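Local coordinates for protein biotin transporter BioY (Lactococcus lactis subsp. cremoris, PDB 4DVE) that binds biotin as the membrane-embedded substrate-binding component and probably works with an energy-coupling factor ABC transporter complex to carry the vitamin into the cell, at residues Ile44-Ile49 with Ile149-Gln154; Phe142-Gly147 with Val168-Asp173. All coordinates share one frame; numbering follows the deposited sequence.

Interaction 1: residues Ile44-Ile49 with Ile149-Gln154. With BTN (biotin), chain D.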
ATOM      1  N   ILE A  44      -4.891  16.700 -12.915  1.00 54.85           N
ATOM      2  CA  ILE A  44      -3.665  15.919 -13.107  1.00 47.91           C
ATOM      3  C   ILE A  44      -4.012  14.572 -13.725  1.00 44.50           C
ATOM      4  O   ILE A  44      -5.142  14.105 -13.649  1.00 43.03           O
ATOM      5  CB  ILE A  44      -2.841  15.804 -11.797  1.00 47.79           C
ATOM      6  CG1 ILE A  44      -3.698  15.236 -10.652  1.00 44.47           C
ATOM      7  CG2 ILE A  44      -2.256  17.175 -11.439  1.00 44.30           C
ATOM      8  CD1 ILE A  44      -2.923  14.900  -9.389  1.00 43.67           C
ATOM      9  N   PRO A  45      -3.050  13.951 -14.394  1.00 43.03           N
ATOM     10  CA  PRO A  45      -3.365  12.694 -15.039  1.00 41.21           C
ATOM     11  C   PRO A  45      -3.177  11.472 -14.106  1.00 40.33           C
ATOM     12  O   PRO A  45      -2.557  10.500 -14.510  1.00 40.73           O
ATOM     13  CB  PRO A  45      -2.372  12.676 -16.208  1.00 43.49           C
ATOM     14  CG  PRO A  45      -1.167  13.380 -15.664  1.00 43.16           C
ATOM     15  CD  PRO A  45      -1.706  14.446 -14.751  1.00 44.28           C
ATOM     16  N   VAL A  46      -3.694  11.556 -12.875  1.00 37.10           N
ATOM     17  CA  VAL A  46      -3.628  10.482 -11.879  1.00 37.37           C
ATOM     18  C   VAL A  46      -5.050  10.308 -11.338  1.00 35.06           C
ATOM     19  O   VAL A  46      -5.646  11.268 -10.855  1.00 35.48           O
ATOM     20  CB  VAL A  46      -2.653  10.831 -10.719  1.00 35.94           C
ATOM     21  CG1 VAL A  46      -2.637   9.761  -9.623  1.00 34.31           C
ATOM     22  CG2 VAL A  46      -1.263  11.071 -11.264  1.00 36.62           C
ATOM     23  N   PRO A  47      -5.595   9.090 -11.427  1.00 35.20           N
ATOM     24  CA  PRO A  47      -6.945   8.829 -10.947  1.00 36.65           C
ATOM     25  C   PRO A  47      -7.062   8.536  -9.442  1.00 34.02           C
ATOM     26  O   PRO A  47      -6.091   8.125  -8.771  1.00 32.15           O
ATOM     27  CB  PRO A  47      -7.347   7.580 -11.753  1.00 37.38           C
ATOM     28  CG  PRO A  47      -6.085   6.818 -11.885  1.00 35.97           C
ATOM     29  CD  PRO A  47      -5.019   7.892 -12.085  1.00 35.87           C
ATOM     30  N   ILE A  48      -8.267   8.703  -8.924  1.00 33.95           N
ATOM     31  CA  ILE A  48      -8.595   8.147  -7.622  1.00 33.81           C
ATOM     32  C   ILE A  48      -8.798   6.633  -7.841  1.00 35.12           C
ATOM     33  O   ILE A  48      -9.452   6.203  -8.822  1.00 34.12           O
ATOM     34  CB  ILE A  48      -9.866   8.785  -7.057  1.00 35.50           C
ATOM     35  CG1 ILE A  48      -9.656  10.302  -6.796  1.00 36.58           C
ATOM     36  CG2 ILE A  48     -10.361   8.031  -5.822  1.00 33.78           C
ATOM     37  CD1 ILE A  48     -10.956  11.079  -6.528  1.00 38.57           C
ATOM     38  N   ILE A  49      -8.236   5.845  -6.932  1.00 33.59           N
ATOM     39  CA  ILE A  49      -8.272   4.391  -7.024  1.00 33.82           C
ATOM     40  C   ILE A  49      -8.608   3.797  -5.660  1.00 35.67           C
ATOM     41  O   ILE A  49      -8.684   4.508  -4.638  1.00 34.46           O
ATOM     42  CB  ILE A  49      -6.899   3.815  -7.501  1.00 33.95           C
ATOM     43  CG1 ILE A  49      -5.778   4.099  -6.485  1.00 33.02           C
ATOM     44  CG2 ILE A  49      -6.485   4.386  -8.868  1.00 30.90           C
ATOM     45  CD1 ILE A  49      -4.509   3.290  -6.727  1.00 32.71           C
ATOM     46  N   ILE A 149       5.913  14.485  -6.264  1.00 35.08           N
ATOM     47  CA  ILE A 149       7.222  14.926  -6.749  1.00 36.86           C
ATOM     48  C   ILE A 149       7.547  14.311  -8.099  1.00 37.13           C
ATOM     49  O   ILE A 149       7.993  14.999  -9.050  1.00 36.60           O
ATOM     50  CB  ILE A 149       8.321  14.634  -5.719  1.00 41.14           C
ATOM     51  CG1 ILE A 149       8.111  15.508  -4.492  1.00 42.91           C
ATOM     52  CG2 ILE A 149       9.727  14.912  -6.263  1.00 41.74           C
ATOM     53  CD1 ILE A 149       8.932  15.007  -3.322  1.00 49.38           C
ATOM     54  N   TRP A 150       7.322  13.019  -8.205  1.00 34.59           N
ATOM     55  CA  TRP A 150       7.552  12.319  -9.454  1.00 36.88           C
ATOM     56  C   TRP A 150       6.702  12.879 -10.570  1.00 35.69           C
ATOM     57  O   TRP A 150       7.200  13.156 -11.660  1.00 34.57           O
ATOM     58  CB  TRP A 150       7.248  10.857  -9.270  1.00 38.54           C
ATOM     59  CG  TRP A 150       7.421  10.033 -10.501  1.00 41.63           C
ATOM     60  CD1 TRP A 150       6.587   9.943 -11.610  1.00 42.52           C
ATOM     61  CD2 TRP A 150       8.474   9.068 -10.743  1.00 50.86           C
ATOM     62  NE1 TRP A 150       7.077   9.056 -12.528  1.00 43.77           N
ATOM     63  CE2 TRP A 150       8.203   8.481 -12.058  1.00 51.07           C
ATOM     64  CE3 TRP A 150       9.581   8.628 -10.019  1.00 53.58           C
ATOM     65  CZ2 TRP A 150       9.023   7.498 -12.603  1.00 56.88           C
ATOM     66  CZ3 TRP A 150      10.402   7.638 -10.583  1.00 56.98           C
ATOM     67  CH2 TRP A 150      10.132   7.091 -11.846  1.00 56.95           C
ATOM     68  N   LEU A 151       5.419  13.068 -10.285  1.00 33.47           N
ATOM     69  CA  LEU A 151       4.503  13.679 -11.224  1.00 35.01           C
ATOM     70  C   LEU A 151       4.996  15.028 -11.759  1.00 35.24           C
ATOM     71  O   LEU A 151       4.968  15.264 -12.961  1.00 35.94           O
ATOM     72  CB  LEU A 151       3.125  13.834 -10.587  1.00 33.02           C
ATOM     73  CG  LEU A 151       2.057  14.518 -11.434  1.00 34.46           C
ATOM     74  CD1 LEU A 151       1.726  13.724 -12.708  1.00 33.52           C
ATOM     75  CD2 LEU A 151       0.851  14.813 -10.547  1.00 32.56           C
ATOM     76  N   SER A 152       5.422  15.898 -10.853  1.00 35.42           N
ATOM     77  CA  SER A 152       5.970  17.202 -11.198  1.00 38.87           C
ATOM     78  C   SER A 152       7.092  17.066 -12.233  1.00 39.45           C
ATOM     79  O   SER A 152       7.100  17.738 -13.268  1.00 41.00           O
ATOM     80  CB  SER A 152       6.502  17.888  -9.931  1.00 38.43           C
ATOM     81  OG  SER A 152       7.027  19.151 -10.251  1.00 43.74           O
ATOM     82  N   PHE A 153       8.022  16.162 -11.958  1.00 41.27           N
ATOM     83  CA  PHE A 153       9.139  15.935 -12.868  1.00 46.57           C
ATOM     84  C   PHE A 153       8.692  15.276 -14.154  1.00 43.73           C
ATOM     85  O   PHE A 153       9.051  15.724 -15.208  1.00 43.75           O
ATOM     86  CB  PHE A 153      10.267  15.126 -12.203  1.00 50.76           C
ATOM     87  CG  PHE A 153      11.169  15.956 -11.329  1.00 57.71           C
ATOM     88  CD1 PHE A 153      12.189  16.725 -11.891  1.00 64.67           C
ATOM     89  CD2 PHE A 153      11.012  15.973  -9.948  1.00 62.26           C
ATOM     90  CE1 PHE A 153      13.018  17.495 -11.085  1.00 67.71           C
ATOM     91  CE2 PHE A 153      11.839  16.739  -9.139  1.00 64.01           C
ATOM     92  CZ  PHE A 153      12.843  17.497  -9.709  1.00 66.86           C
ATOM     93  N   GLN A 154       7.902  14.217 -14.111  1.00 42.55           N
ATOM     94  CA  GLN A 154       7.657  13.519 -15.389  1.00 44.38           C
ATOM     95  C   GLN A 154       6.623  14.188 -16.289  1.00 41.99           C
ATOM     96  O   GLN A 154       6.670  14.006 -17.482  1.00 41.95           O
ATOM     97  CB  GLN A 154       7.438  12.001 -15.226  1.00 46.82           C
ATOM     98  CG  GLN A 154       6.035  11.526 -15.063  1.00 48.90           C
ATOM     99  CD  GLN A 154       5.176  11.582 -16.304  1.00 46.12           C
ATOM    100  OE1 GLN A 154       5.487  11.045 -17.361  1.00 50.40           O
ATOM    101  NE2 GLN A 154       4.059  12.186 -16.149  1.00 45.11           N
TER
HETATM  102  C11 BTN D 201      -1.433   3.201 -11.230  1.00 46.68           C
HETATM  103  O11 BTN D 201      -2.221   2.228 -11.234  1.00 51.06           O
HETATM  104  O12 BTN D 201      -0.887   3.559 -12.283  1.00 50.93           O
HETATM  105  C10 BTN D 201      -1.104   3.958  -9.929  1.00 39.01           C
HETATM  106  C9  BTN D 201      -2.153   5.009  -9.559  1.00 35.45           C
HETATM  107  C8  BTN D 201      -1.727   5.775  -8.285  1.00 32.37           C
HETATM  108  C7  BTN D 201      -2.889   6.609  -7.721  1.00 30.76           C
HETATM  109  C2  BTN D 201      -2.520   7.348  -6.447  1.00 31.08           C
HETATM  110  S1  BTN D 201      -2.240   6.197  -5.091  0.99 30.51           S
HETATM  111  C6  BTN D 201      -2.421   7.508  -3.900  1.00 29.89           C
HETATM  112  C5  BTN D 201      -3.483   8.497  -4.443  1.00 28.81           C
HETATM  113  N1  BTN D 201      -4.801   8.138  -3.988  1.00 28.24           N
HETATM  114  C3  BTN D 201      -5.606   7.757  -4.976  1.00 30.27           C
HETATM  115  O3  BTN D 201      -6.782   7.411  -4.851  1.00 31.45           O
HETATM  116  N2  BTN D 201      -4.921   7.836  -6.130  1.00 29.37           N
HETATM  117  C4  BTN D 201      -3.577   8.330  -5.960  1.00 27.64           C

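Interaction 2: residues Phe142-Gly147 with Val168-Asp173. With BTN (biotin), chain D.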
ATOM      1  N   PHE A 142       3.561   9.794   2.913  1.00 34.48           N
ATOM      2  CA  PHE A 142       4.779   9.341   2.208  1.00 35.06           C
ATOM      3  C   PHE A 142       4.472   9.016   0.738  1.00 32.59           C
ATOM      4  O   PHE A 142       5.095   9.562  -0.167  1.00 33.53           O
ATOM      5  CB  PHE A 142       5.369   8.095   2.897  1.00 36.27           C
ATOM      6  CG  PHE A 142       6.478   7.426   2.127  1.00 35.64           C
ATOM      7  CD1 PHE A 142       7.720   8.066   1.965  1.00 39.04           C
ATOM      8  CD2 PHE A 142       6.295   6.181   1.565  1.00 34.04           C
ATOM      9  CE1 PHE A 142       8.747   7.443   1.273  1.00 37.69           C
ATOM     10  CE2 PHE A 142       7.307   5.562   0.860  1.00 34.20           C
ATOM     11  CZ  PHE A 142       8.535   6.183   0.713  1.00 35.63           C
ATOM     12  N   VAL A 143       3.490   8.155   0.505  1.00 31.02           N
ATOM     13  CA  VAL A 143       3.087   7.779  -0.854  1.00 29.13           C
ATOM     14  C   VAL A 143       2.688   8.969  -1.750  1.00 31.95           C
ATOM     15  O   VAL A 143       3.228   9.116  -2.872  1.00 32.21           O
ATOM     16  CB  VAL A 143       1.986   6.701  -0.825  1.00 29.96           C
ATOM     17  CG1 VAL A 143       1.358   6.471  -2.213  1.00 26.85           C
ATOM     18  CG2 VAL A 143       2.553   5.400  -0.208  1.00 28.92           C
ATOM     19  N   ASP A 144       1.806   9.835  -1.242  1.00 32.51           N
ATOM     20  CA  ASP A 144       1.268  10.942  -2.018  1.00 34.00           C
ATOM     21  C   ASP A 144       2.336  12.033  -2.268  1.00 34.77           C
ATOM     22  O   ASP A 144       2.391  12.613  -3.342  1.00 34.23           O
ATOM     23  CB  ASP A 144      -0.030  11.511  -1.395  1.00 37.32           C
ATOM     24  CG  ASP A 144      -1.191  10.476  -1.346  1.00 38.66           C
ATOM     25  OD1 ASP A 144      -1.001   9.318  -1.784  1.00 40.55           O
ATOM     26  OD2 ASP A 144      -2.291  10.794  -0.799  1.00 42.13           O
ATOM     27  N   PHE A 145       3.230  12.230  -1.317  1.00 35.03           N
ATOM     28  CA  PHE A 145       4.362  13.132  -1.480  1.00 37.07           C
ATOM     29  C   PHE A 145       5.360  12.669  -2.541  1.00 36.28           C
ATOM     30  O   PHE A 145       5.698  13.434  -3.461  1.00 35.50           O
ATOM     31  CB  PHE A 145       5.056  13.323  -0.135  1.00 41.56           C
ATOM     32  CG  PHE A 145       6.107  14.338  -0.165  1.00 47.67           C
ATOM     33  CD1 PHE A 145       5.767  15.685  -0.287  1.00 52.47           C
ATOM     34  CD2 PHE A 145       7.433  13.973  -0.145  1.00 51.89           C
ATOM     35  CE1 PHE A 145       6.747  16.664  -0.341  1.00 56.82           C
ATOM     36  CE2 PHE A 145       8.421  14.948  -0.186  1.00 59.67           C
ATOM     37  CZ  PHE A 145       8.081  16.292  -0.294  1.00 58.99           C
ATOM     38  N   VAL A 146       5.827  11.424  -2.447  1.00 34.04           N
ATOM     39  CA  VAL A 146       6.706  10.890  -3.502  1.00 34.78           C
ATOM     40  C   VAL A 146       6.007  10.909  -4.882  1.00 33.15           C
ATOM     41  O   VAL A 146       6.621  11.257  -5.896  1.00 32.63           O
ATOM     42  CB  VAL A 146       7.245   9.461  -3.184  1.00 35.63           C
ATOM     43  CG1 VAL A 146       8.122   8.929  -4.322  1.00 33.44           C
ATOM     44  CG2 VAL A 146       8.052   9.476  -1.864  1.00 36.82           C
ATOM     45  N   GLY A 147       4.750  10.491  -4.911  1.00 31.77           N
ATOM     46  CA  GLY A 147       3.937  10.524  -6.117  1.00 30.04           C
ATOM     47  C   GLY A 147       3.847  11.917  -6.744  1.00 30.31           C
ATOM     48  O   GLY A 147       4.000  12.051  -7.967  1.00 28.57           O
ATOM     49  N   VAL A 168      -6.690  16.398  -3.472  1.00 36.79           N
ATOM     50  CA  VAL A 168      -7.840  15.640  -3.968  1.00 38.64           C
ATOM     51  C   VAL A 168      -7.855  14.172  -3.510  1.00 38.35           C
ATOM     52  O   VAL A 168      -8.937  13.605  -3.389  1.00 37.57           O
ATOM     53  CB  VAL A 168      -7.957  15.672  -5.525  1.00 40.86           C
ATOM     54  CG1 VAL A 168      -7.012  14.664  -6.205  1.00 39.51           C
ATOM     55  CG2 VAL A 168      -9.375  15.423  -5.970  1.00 42.70           C
ATOM     56  N   PHE A 169      -6.673  13.581  -3.276  1.00 34.19           N
ATOM     57  CA  PHE A 169      -6.566  12.177  -2.850  1.00 33.68           C
ATOM     58  C   PHE A 169      -6.759  11.954  -1.360  1.00 34.65           C
ATOM     59  O   PHE A 169      -6.997  10.810  -0.950  1.00 34.21           O
ATOM     60  CB  PHE A 169      -5.241  11.549  -3.289  1.00 31.65           C
ATOM     61  CG  PHE A 169      -5.036  11.578  -4.770  1.00 30.89           C
ATOM     62  CD1 PHE A 169      -6.023  11.093  -5.633  1.00 31.77           C
ATOM     63  CD2 PHE A 169      -3.895  12.144  -5.308  1.00 30.18           C
ATOM     64  CE1 PHE A 169      -5.868  11.185  -7.012  1.00 32.58           C
ATOM     65  CE2 PHE A 169      -3.727  12.220  -6.677  1.00 30.91           C
ATOM     66  CZ  PHE A 169      -4.719  11.750  -7.538  1.00 30.84           C
ATOM     67  N   ILE A 170      -6.681  13.023  -0.566  1.00 33.77           N
ATOM     68  CA  ILE A 170      -6.616  12.903   0.884  1.00 37.36           C
ATOM     69  C   ILE A 170      -7.889  12.308   1.534  1.00 38.65           C
ATOM     70  O   ILE A 170      -7.788  11.420   2.369  1.00 39.45           O
ATOM     71  CB  ILE A 170      -6.227  14.249   1.558  1.00 40.38           C
ATOM     72  CG1 ILE A 170      -4.767  14.610   1.222  1.00 42.02           C
ATOM     73  CG2 ILE A 170      -6.470  14.216   3.088  1.00 39.55           C
ATOM     74  CD1 ILE A 170      -3.711  13.634   1.721  1.00 44.25           C
ATOM     75  N   PRO A 171      -9.078  12.789   1.148  1.00 39.29           N
ATOM     76  CA  PRO A 171     -10.299  12.246   1.761  1.00 41.25           C
ATOM     77  C   PRO A 171     -10.480  10.742   1.545  1.00 39.47           C
ATOM     78  O   PRO A 171     -10.797   9.996   2.506  1.00 38.68           O
ATOM     79  CB  PRO A 171     -11.437  13.023   1.079  1.00 43.19           C
ATOM     80  CG  PRO A 171     -10.798  14.168   0.385  1.00 43.45           C
ATOM     81  CD  PRO A 171      -9.342  13.902   0.217  1.00 39.28           C
ATOM     82  N   GLY A 172     -10.285  10.316   0.300  1.00 36.78           N
ATOM     83  CA  GLY A 172     -10.357   8.898  -0.062  1.00 36.59           C
ATOM     84  C   GLY A 172      -9.228   8.106   0.607  1.00 35.78           C
ATOM     85  O   GLY A 172      -9.450   7.001   1.100  1.00 35.47           O
ATOM     86  N   ASP A 173      -8.028   8.679   0.663  1.00 33.72           N
ATOM     87  CA  ASP A 173      -6.893   7.989   1.298  1.00 34.60           C
ATOM     88  C   ASP A 173      -7.058   7.839   2.826  1.00 35.99           C
ATOM     89  O   ASP A 173      -6.657   6.796   3.387  1.00 32.35           O
ATOM     90  CB  ASP A 173      -5.549   8.611   0.933  1.00 33.83           C
ATOM     91  CG  ASP A 173      -5.158   8.362  -0.540  1.00 35.21           C
ATOM     92  OD1 ASP A 173      -5.843   7.563  -1.230  1.00 35.32           O
ATOM     93  OD2 ASP A 173      -4.175   8.992  -1.037  1.00 36.36           O
TER
HETATM   94  C11 BTN D 201      -1.433   3.201 -11.230  1.00 46.68           C
HETATM   95  O11 BTN D 201      -2.221   2.228 -11.234  1.00 51.06           O
HETATM   96  O12 BTN D 201      -0.887   3.559 -12.283  1.00 50.93           O
HETATM   97  C10 BTN D 201      -1.104   3.958  -9.929  1.00 39.01           C
HETATM   98  C9  BTN D 201      -2.153   5.009  -9.559  1.00 35.45           C
HETATM   99  C8  BTN D 201      -1.727   5.775  -8.285  1.00 32.37           C
HETATM  100  C7  BTN D 201      -2.889   6.609  -7.721  1.00 30.76           C
HETATM  101  C2  BTN D 201      -2.520   7.348  -6.447  1.00 31.08           C
HETATM  102  S1  BTN D 201      -2.240   6.197  -5.091  0.99 30.51           S
HETATM  103  C6  BTN D 201      -2.421   7.508  -3.900  1.00 29.89           C
HETATM  104  C5  BTN D 201      -3.483   8.497  -4.443  1.00 28.81           C
HETATM  105  N1  BTN D 201      -4.801   8.138  -3.988  1.00 28.24           N
HETATM  106  C3  BTN D 201      -5.606   7.757  -4.976  1.00 30.27           C
HETATM  107  O3  BTN D 201      -6.782   7.411  -4.851  1.00 31.45           O
HETATM  108  N2  BTN D 201      -4.921   7.836  -6.130  1.00 29.37           N
HETATM  109  C4  BTN D 201      -3.577   8.330  -5.960  1.00 27.64           C

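Interaction 1: residues Ile44-Ile49 with Ile149-Gln154
Leu-151 is the single side chain of its helical segment that packs against Ile-44, Pro-45 and Val-46, and its two methyl branches divide the work. CD2 takes Ile-44, meeting its CD1 at 3.9 Å and lying almost as near to its CG2. The other branch, CD1, rests on the proline ring, 4.1 Å from Pro-45 CD, and on Val-46 CG2 at 4.2 Å. With no polar group in the set, the contact is purely apolar.

Val-46 joins this packing to the ligand. Its CG1 lies anti to the backbone N (chi1 176°), and this sends the two methyls to different neighbours: CG2 to Leu-151, and CG1 to the tail of biotin, 3.7 Å from BTN C7. Ile-49 CD1 reaches the same carbon, BTN C7, at 3.8 Å, and its CG1 lies near the ureido oxygen. Beyond Val-46 the backbone itself reads the ureido group. Pro-47 O accepts from BTN N2 at 2.9 Å, with an N-H...O angle of 149°, while Ile-49 N donates to BTN O3 at 3.0 Å in a straighter bond of 168°. One loop thus offers both an acceptor and a donor, to the N-H and the carbonyl oxygen of the same ureido group.

Further out, an inverse gamma turn centred on Pro-45, closed by a weak bond from Val-46 N to Ile-44 O, bends the chain beside Leu-151. Ile-48 is tied to Ile-39 by backbone hydrogen bonding, and Ile-49 O accepts from Lys-176 NZ. Leu-151 is also packed on Pro-98 and Ser-162. The loop forms one wall of the BioY biotin pocket, with Leu-151 of helix 128-155 packed behind it, and holds the substrate through main-chain hydrogen bonds.

Interaction 2: residues Phe142-Gly147 with Val168-Asp173
Phe-169 meets Asp-144 at the root of its side chain and biotin along the rest. Its CB lies 3.9 Å from Asp-144 OD2 and also borders the ureido nitrogen N1. From there CG stands beside the backbone N (chi1 -59°), which lays the ring along the bicycle: CG is 3.5 Å from BTN C5, and CD1 is 3.4 Å from BTN C3, the ureido carbon. CD2 lies beside BTN C5, CE1 continues past BTN N2, and CE2 and CZ both end nearest BTN C4. The ring centre is covered by BTN C4, 3.6 Å above the ring plane, while Val-168 CG1 occupies the opposite face, so the phenyl is held between valine and ligand. Replacing Phe-169 by an alanine would probably open a gap over the ureido ring and let the bicycle shift from its polar partners.

Those partners include Asp-173, whose OD1 accepts from BTN N1 at 3.0 Å with an N-H...O angle of 160°; OD2 adds a weak second bond to the same nitrogen. OD1 is also gripped by a salt bridge to Lys-176 and a hydrogen bond from Asn-52. Asp-144 faces Asp-173 from the other side, its OD2 2.6 Å from Asp-173 OD2 and the two carboxylate planes turned 47° apart. Its OD1 comes within 3.1 Å of BTN C6, and Ile-170 CD1 lies against its OD2. Two buried carboxyl oxygens this close suggest that one of the acids probably holds a proton and shares it with the other.

In the fold
The segments alternate along the chain: 44-49 comes first, then 142-147, 149-154 and finally 168-173, so interactions 1 and 2 cross. Their centres are about 10 Å apart, on the same side of the chain's centre, and helix 128-155 serves both, through residues about two turns apart. The Phe-169 ring of interaction 2 joins them directly: its CZ packs against Val-46 O, its CE1 against Pro-47 O and Ile-48, and its CE2 against Ile-44. Biotin lies where they meet. The loop before helix 52-80 and the beginning of helix 170-189 thus bind one ureido group between them, so segments distant in sequence assemble a single substrate site in this all-helical membrane protein.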